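Local coordinates for protein cellulase CEL9M (Clostridium cellulolyticum, PDB 1IA6) that probably hydrolyses internal beta-1,4-glucosidic linkages in cellulose, as a family 9 endoglucanase carrying bound calcium and zinc, at residues A183-Y188 against T218-A223; S70-G75 against L155-A160. All coordinates share one frame; numbering follows the deposited sequence.

Contact 1 (A183-Y188 against T218-A223); sequences AAKELY and TWLYTA
Leu220 reaches across from helix 210-224 and meets three residues of helix 174-193: Tyr188, Lys185 and Ala184. Its two methyl branches divide the work. The aromatic contact belongs to CD1, which sits 3.6 Å from CG of Tyr188 and 3.7 Å from CB of the same residue. Measured to the ring centroid, CD1 of Leu220 is 4.1 Å away and 30° off the normal of the Tyr188 ring, an off-centre CH-pi contact at the CB end of the ring. With CG of Tyr188 anti to the backbone N (chi1 172°), the ring extends past this methyl, and its hydroxyl is hydrogen-bonded to Asp232 on helix 228-236.

The aliphatic contact falls to the other branch: CD2 of Leu220 packs at 4.0 Å from CG of Lys185, touching only the root of a chain that continues fully extended toward its amine. Tyr229 of helix 228-236 touches both of these side chains. Ala184 adds a looser approach, its carbonyl O lying 4.4 Å from CD1 of Leu220.

The short segments run roughly antiparallel, at 146°, and their axes come no closer than 11.1 Å. At that spacing the backbones do not touch, and between these two segments of the (alpha/alpha)6 barrel characteristic of glycoside hydrolase family 9 one leucine bridges the gap; beyond them Tyr188 also rests on Ala216 and Ala217 of helix 210-224. Between the two segments the attraction is apolar, van der Waals and CH-pi in kind, while the tyrosine that receives the leucine has its far end tied by a polar bond to a third helix.

Contact 2 (S70-G75 against L155-A160); sequences SAAILG and LSETSA
The methyl of Ala72 points from helix 64-80 into helix 152-169, where Glu157 and Ala160, one turn apart, receive it. Glu157 leaves its backbone at an angle to this direction and then comes back: CG stands anti to the carbonyl carbon (chi1 -74°) and the chain bends at chi2 (-51°), which brings the carboxylate round beside the alanine. OE1 is the oxygen on the Ala72 side, 3.7 Å from CB of Ala72, whereas OE2 is turned the other way. The backbone takes part as well, since the carbonyl O of Glu157 is 3.9 Å from CB of Ala72.

Ala160 completes the setting from the next turn. Its CB runs across the approach of Ala72 and does not meet it head-on, giving a light methyl-to-methyl contact of 4.3 Å between CB of Ala72 and CB of Ala160. The CA atoms of these two alanines are only 5.8 Å apart, a close helix approach permitted by small side chains, here between two helices of the family 9 (alpha/alpha)6 barrel. Trp215 of helix 210-224 touches both Glu157 and Ala160, and Met259 also packs on the glutamate.

OE2 of Glu157 lies close to OD1 of Asp212, a calcium ligand. Like charges this near would probably favour a proton on one of the two, more likely Glu157, since Asp212 binds the calcium directly.

In the fold
Contact 2 joins helices 64-80 and 152-169 about 8 Å from the centre of the molecule; contact 1 joins helices 174-193 and 210-224 further out, at about 19 Å, and the centres of the two contacts are about 11 Å apart. Along the sequence they come in series, with contact 2 closed before contact 1 begins. Helices 152-169 and 174-193 are consecutive and touch each other: OG of Ser159 makes a probable 2.7 Å hydrogen bond with Ala184 O, and CD1 of Leu187 packs 3.6 Å from CG2 of Thr158. The two contacts thus form one continuous run of packing through the helical barrel, and helix 210-224, which supplies Asp211 and Asp212 to the calcium, borders both.

Contact 1 (A183-Y188 against T218-A223)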
ATOM      1  N   ALA A 183      -8.706  -2.263  18.840  1.00  8.33           N
ATOM      2  CA  ALA A 183      -7.263  -2.077  18.686  1.00  9.68           C
ATOM      3  C   ALA A 183      -6.999  -0.755  17.973  1.00  8.10           C
ATOM      4  O   ALA A 183      -6.079  -0.022  18.329  1.00  8.98           O
ATOM      5  CB  ALA A 183      -6.656  -3.229  17.889  1.00  8.54           C
ATOM      6  N   ALA A 184      -7.820  -0.451  16.971  1.00  8.55           N
ATOM      7  CA  ALA A 184      -7.670   0.786  16.210  1.00  9.11           C
ATOM      8  C   ALA A 184      -7.798   2.009  17.116  1.00  9.63           C
ATOM      9  O   ALA A 184      -7.074   2.991  16.953  1.00  8.29           O
ATOM     10  CB  ALA A 184      -8.716   0.847  15.103  1.00  8.06           C
ATOM     11  N   LYS A 185      -8.725   1.949  18.068  1.00  8.81           N
ATOM     12  CA  LYS A 185      -8.932   3.059  18.988  1.00 10.54           C
ATOM     13  C   LYS A 185      -7.716   3.256  19.874  1.00 10.11           C
ATOM     14  O   LYS A 185      -7.314   4.387  20.149  1.00 10.18           O
ATOM     15  CB  LYS A 185     -10.157   2.810  19.871  1.00 11.62           C
ATOM     16  CG  LYS A 185     -11.487   2.936  19.157  1.00 13.83           C
ATOM     17  CD  LYS A 185     -12.629   2.598  20.105  1.00 16.66           C
ATOM     18  CE  LYS A 185     -13.981   2.735  19.429  1.00 19.30           C
ATOM     19  NZ  LYS A 185     -15.089   2.356  20.356  1.00 21.77           N
ATOM     20  N   GLU A 186      -7.133   2.149  20.319  1.00 11.06           N
ATOM     21  CA  GLU A 186      -5.966   2.209  21.193  1.00 10.38           C
ATOM     22  C   GLU A 186      -4.711   2.704  20.483  1.00 10.14           C
ATOM     23  O   GLU A 186      -3.942   3.478  21.049  1.00  9.96           O
ATOM     24  CB  GLU A 186      -5.699   0.838  21.813  1.00 12.17           C
ATOM     25  CG  GLU A 186      -6.886   0.273  22.574  1.00 15.08           C
ATOM     26  CD  GLU A 186      -6.562  -1.036  23.266  1.00 18.56           C
ATOM     27  OE1 GLU A 186      -5.788  -1.836  22.697  1.00 17.73           O
ATOM     28  OE2 GLU A 186      -7.090  -1.270  24.373  1.00 17.98           O
ATOM     29  N   LEU A 187      -4.498   2.260  19.249  1.00  7.54           N
ATOM     30  CA  LEU A 187      -3.320   2.683  18.500  1.00  8.42           C
ATOM     31  C   LEU A 187      -3.405   4.175  18.184  1.00  9.01           C
ATOM     32  O   LEU A 187      -2.399   4.886  18.209  1.00  8.30           O
ATOM     33  CB  LEU A 187      -3.190   1.872  17.207  1.00 10.34           C
ATOM     34  CG  LEU A 187      -2.946   0.368  17.370  1.00 10.95           C
ATOM     35  CD1 LEU A 187      -2.843  -0.278  15.995  1.00 13.66           C
ATOM     36  CD2 LEU A 187      -1.672   0.117  18.163  1.00 12.26           C
ATOM     37  N   TYR A 188      -4.614   4.644  17.893  1.00  8.72           N
ATOM     38  CA  TYR A 188      -4.830   6.057  17.599  1.00  9.28           C
ATOM     39  C   TYR A 188      -4.518   6.859  18.860  1.00 10.40           C
ATOM     40  O   TYR A 188      -3.849   7.889  18.802  1.00  9.81           O
ATOM     41  CB  TYR A 188      -6.282   6.298  17.181  1.00  9.79           C
ATOM     42  CG  TYR A 188      -6.643   7.760  17.038  1.00  9.42           C
ATOM     43  CD1 TYR A 188      -6.240   8.495  15.923  1.00 11.09           C
ATOM     44  CD2 TYR A 188      -7.387   8.405  18.021  1.00 10.60           C
ATOM     45  CE1 TYR A 188      -6.579   9.844  15.789  1.00 11.47           C
ATOM     46  CE2 TYR A 188      -7.730   9.750  17.902  1.00 12.33           C
ATOM     47  CZ  TYR A 188      -7.324  10.461  16.785  1.00 12.09           C
ATOM     48  OH  TYR A 188      -7.665  11.787  16.668  1.00 12.05           O
ATOM     49  N   THR A 218     -10.538  10.387  10.709  1.00  8.97           N
ATOM     50  CA  THR A 218     -11.735  10.406   9.872  1.00  8.73           C
ATOM     51  C   THR A 218     -12.378   9.022   9.800  1.00  9.15           C
ATOM     52  O   THR A 218     -13.601   8.909   9.732  1.00  9.12           O
ATOM     53  CB  THR A 218     -11.455  10.910   8.429  1.00  8.43           C
ATOM     54  OG1 THR A 218     -10.627   9.975   7.731  1.00 10.26           O
ATOM     55  CG2 THR A 218     -10.776  12.277   8.461  1.00  8.38           C
ATOM     56  N   TRP A 219     -11.567   7.969   9.823  1.00  7.95           N
ATOM     57  CA  TRP A 219     -12.121   6.621   9.768  1.00  8.54           C
ATOM     58  C   TRP A 219     -12.784   6.242  11.088  1.00  8.62           C
ATOM     59  O   TRP A 219     -13.827   5.590  11.098  1.00  9.35           O
ATOM     60  CB  TRP A 219     -11.038   5.608   9.382  1.00  7.09           C
ATOM     61  CG  TRP A 219     -10.710   5.707   7.928  1.00  6.47           C
ATOM     62  CD1 TRP A 219      -9.544   6.152   7.374  1.00  8.36           C
ATOM     63  CD2 TRP A 219     -11.601   5.448   6.836  1.00  7.45           C
ATOM     64  NE1 TRP A 219      -9.656   6.192   6.004  1.00  9.88           N
ATOM     65  CE2 TRP A 219     -10.909   5.766   5.647  1.00  8.09           C
ATOM     66  CE3 TRP A 219     -12.922   4.980   6.746  1.00  8.49           C
ATOM     67  CZ2 TRP A 219     -11.493   5.634   4.380  1.00 10.60           C
ATOM     68  CZ3 TRP A 219     -13.504   4.851   5.486  1.00  9.72           C
ATOM     69  CH2 TRP A 219     -12.787   5.178   4.320  1.00  9.79           C
ATOM     70  N   LEU A 220     -12.192   6.655  12.203  1.00  7.64           N
ATOM     71  CA  LEU A 220     -12.792   6.352  13.494  1.00  9.34           C
ATOM     72  C   LEU A 220     -14.137   7.064  13.589  1.00  9.95           C
ATOM     73  O   LEU A 220     -15.061   6.575  14.237  1.00 11.38           O
ATOM     74  CB  LEU A 220     -11.853   6.765  14.632  1.00  8.59           C
ATOM     75  CG  LEU A 220     -10.756   5.717  14.873  1.00 10.16           C
ATOM     76  CD1 LEU A 220      -9.645   6.287  15.739  1.00 13.17           C
ATOM     77  CD2 LEU A 220     -11.375   4.486  15.518  1.00 12.28           C
ATOM     78  N   TYR A 221     -14.259   8.216  12.932  1.00 10.92           N
ATOM     79  CA  TYR A 221     -15.531   8.933  12.942  1.00 12.21           C
ATOM     80  C   TYR A 221     -16.562   8.130  12.148  1.00 11.82           C
ATOM     81  O   TYR A 221     -17.684   7.922  12.597  1.00 11.27           O
ATOM     82  CB  TYR A 221     -15.399  10.320  12.310  1.00 12.92           C
ATOM     83  CG  TYR A 221     -16.741  11.002  12.143  1.00 13.42           C
ATOM     84  CD1 TYR A 221     -17.470  11.429  13.253  1.00 14.52           C
ATOM     85  CD2 TYR A 221     -17.306  11.173  10.878  1.00 14.75           C
ATOM     86  CE1 TYR A 221     -18.735  12.011  13.107  1.00 16.84           C
ATOM     87  CE2 TYR A 221     -18.568  11.751  10.720  1.00 15.10           C
ATOM     88  CZ  TYR A 221     -19.275  12.167  11.836  1.00 16.87           C
ATOM     89  OH  TYR A 221     -20.518  12.738  11.682  1.00 17.01           O
ATOM     90  N   THR A 222     -16.175   7.686  10.958  1.00 11.08           N
ATOM     91  CA  THR A 222     -17.079   6.912  10.116  1.00 12.01           C
ATOM     92  C   THR A 222     -17.584   5.657  10.834  1.00 13.38           C
ATOM     93  O   THR A 222     -18.737   5.263  10.680  1.00 13.21           O
ATOM     94  CB  THR A 222     -16.387   6.492   8.804  1.00 12.67           C
ATOM     95  OG1 THR A 222     -15.998   7.663   8.073  1.00 12.12           O
ATOM     96  CG2 THR A 222     -17.327   5.651   7.944  1.00 11.37           C
ATOM     97  N   ALA A 223     -16.721   5.042  11.635  1.00 12.72           N
ATOM     98  CA  ALA A 223     -17.095   3.826  12.345  1.00 13.27           C
ATOM     99  C   ALA A 223     -17.863   4.046  13.644  1.00 13.52           C
ATOM    100  O   ALA A 223     -18.672   3.204  14.025  1.00 14.19           O
ATOM    101  CB  ALA A 223     -15.848   2.991  12.631  1.00 13.83           C
TER

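Contact 2 (S70-G75 against L155-A160)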
ATOM      1  N   SER A  70      -0.117   0.218   3.220  1.00  5.01           N
ATOM      2  CA  SER A  70      -0.630  -0.743   2.250  1.00  7.19           C
ATOM      3  C   SER A  70      -1.942  -1.370   2.703  1.00  7.78           C
ATOM      4  O   SER A  70      -2.887  -1.471   1.922  1.00  6.81           O
ATOM      5  CB  SER A  70       0.417  -1.824   1.984  1.00  8.11           C
ATOM      6  OG  SER A  70       1.551  -1.254   1.343  1.00  8.28           O
ATOM      7  N   ALA A  71      -2.001  -1.784   3.964  1.00  6.90           N
ATOM      8  CA  ALA A  71      -3.217  -2.385   4.503  1.00  8.10           C
ATOM      9  C   ALA A  71      -4.365  -1.382   4.481  1.00  7.68           C
ATOM     10  O   ALA A  71      -5.510  -1.743   4.215  1.00  7.41           O
ATOM     11  CB  ALA A  71      -2.977  -2.874   5.931  1.00  7.34           C
ATOM     12  N   ALA A  72      -4.060  -0.119   4.768  1.00  6.75           N
ATOM     13  CA  ALA A  72      -5.085   0.918   4.780  1.00  6.24           C
ATOM     14  C   ALA A  72      -5.616   1.234   3.389  1.00  7.32           C
ATOM     15  O   ALA A  72      -6.821   1.416   3.209  1.00  6.55           O
ATOM     16  CB  ALA A  72      -4.541   2.195   5.430  1.00  8.30           C
ATOM     17  N   ILE A  73      -4.725   1.306   2.405  1.00  7.00           N
ATOM     18  CA  ILE A  73      -5.141   1.621   1.039  1.00  7.26           C
ATOM     19  C   ILE A  73      -5.933   0.476   0.418  1.00  6.87           C
ATOM     20  O   ILE A  73      -6.883   0.710  -0.332  1.00  7.91           O
ATOM     21  CB  ILE A  73      -3.924   1.958   0.145  1.00  7.89           C
ATOM     22  CG1 ILE A  73      -3.201   3.185   0.703  1.00 10.59           C
ATOM     23  CG2 ILE A  73      -4.368   2.178  -1.301  1.00  8.24           C
ATOM     24  CD1 ILE A  73      -4.108   4.338   1.085  1.00 11.76           C
ATOM     25  N   LEU A  74      -5.544  -0.757   0.717  1.00  6.42           N
ATOM     26  CA  LEU A  74      -6.276  -1.911   0.200  1.00  7.62           C
ATOM     27  C   LEU A  74      -7.669  -1.916   0.827  1.00  7.37           C
ATOM     28  O   LEU A  74      -8.662  -2.176   0.150  1.00  8.05           O
ATOM     29  CB  LEU A  74      -5.554  -3.213   0.548  1.00  9.58           C
ATOM     30  CG  LEU A  74      -4.290  -3.531  -0.252  1.00  9.90           C
ATOM     31  CD1 LEU A  74      -3.583  -4.724   0.377  1.00 12.63           C
ATOM     32  CD2 LEU A  74      -4.660  -3.823  -1.712  1.00  9.94           C
ATOM     33  N   GLY A  75      -7.735  -1.621   2.122  1.00  6.61           N
ATOM     34  CA  GLY A  75      -9.019  -1.582   2.805  1.00  6.32           C
ATOM     35  C   GLY A  75      -9.903  -0.479   2.248  1.00  7.09           C
ATOM     36  O   GLY A  75     -11.116  -0.643   2.133  1.00  6.44           O
ATOM     37  N   LEU A 155       1.450   4.268  13.733  1.00  6.28           N
ATOM     38  CA  LEU A 155       0.310   3.897  14.559  1.00  6.97           C
ATOM     39  C   LEU A 155      -1.007   4.304  13.911  1.00  6.59           C
ATOM     40  O   LEU A 155      -1.987   3.561  13.973  1.00  8.08           O
ATOM     41  CB  LEU A 155       0.431   4.550  15.943  1.00  7.37           C
ATOM     42  CG  LEU A 155       1.524   3.974  16.845  1.00  9.13           C
ATOM     43  CD1 LEU A 155       1.714   4.854  18.078  1.00 10.14           C
ATOM     44  CD2 LEU A 155       1.141   2.557  17.248  1.00 11.05           C
ATOM     45  N   SER A 156      -1.023   5.474  13.278  1.00  5.67           N
ATOM     46  CA  SER A 156      -2.232   5.971  12.638  1.00  6.29           C
ATOM     47  C   SER A 156      -2.602   5.192  11.385  1.00  7.01           C
ATOM     48  O   SER A 156      -3.774   4.907  11.164  1.00  6.14           O
ATOM     49  CB  SER A 156      -2.090   7.460  12.305  1.00  6.24           C
ATOM     50  OG  SER A 156      -2.019   8.228  13.493  1.00  6.42           O
ATOM     51  N   GLU A 157      -1.618   4.846  10.562  1.00  6.48           N
ATOM     52  CA  GLU A 157      -1.933   4.085   9.361  1.00  6.64           C
ATOM     53  C   GLU A 157      -2.440   2.700   9.750  1.00  6.77           C
ATOM     54  O   GLU A 157      -3.347   2.162   9.116  1.00  6.75           O
ATOM     55  CB  GLU A 157      -0.711   3.966   8.446  1.00  7.10           C
ATOM     56  CG  GLU A 157      -0.369   5.256   7.698  1.00  7.82           C
ATOM     57  CD  GLU A 157      -1.560   5.850   6.963  1.00  8.68           C
ATOM     58  OE1 GLU A 157      -2.352   5.084   6.380  1.00  9.84           O
ATOM     59  OE2 GLU A 157      -1.701   7.090   6.957  1.00  9.59           O
ATOM     60  N   THR A 158      -1.859   2.129  10.801  1.00  7.07           N
ATOM     61  CA  THR A 158      -2.269   0.810  11.270  1.00  5.92           C
ATOM     62  C   THR A 158      -3.684   0.916  11.831  1.00  7.20           C
ATOM     63  O   THR A 158      -4.519   0.045  11.603  1.00  6.93           O
ATOM     64  CB  THR A 158      -1.300   0.284  12.351  1.00  8.26           C
ATOM     65  OG1 THR A 158       0.033   0.291  11.824  1.00  7.42           O
ATOM     66  CG2 THR A 158      -1.659  -1.138  12.754  1.00  7.74           C
ATOM     67  N   SER A 159      -3.952   2.000  12.551  1.00  6.43           N
ATOM     68  CA  SER A 159      -5.279   2.230  13.113  1.00  7.84           C
ATOM     69  C   SER A 159      -6.307   2.303  11.983  1.00  6.29           C
ATOM     70  O   SER A 159      -7.370   1.681  12.053  1.00  7.60           O
ATOM     71  CB  SER A 159      -5.291   3.536  13.915  1.00  7.88           C
ATOM     72  OG  SER A 159      -6.591   3.842  14.397  1.00 10.52           O
ATOM     73  N   ALA A 160      -5.988   3.063  10.938  1.00  6.73           N
ATOM     74  CA  ALA A 160      -6.901   3.213   9.808  1.00  5.21           C
ATOM     75  C   ALA A 160      -7.154   1.870   9.139  1.00  5.38           C
ATOM     76  O   ALA A 160      -8.282   1.562   8.767  1.00  5.21           O
ATOM     77  CB  ALA A 160      -6.334   4.210   8.794  1.00  5.55           C
TER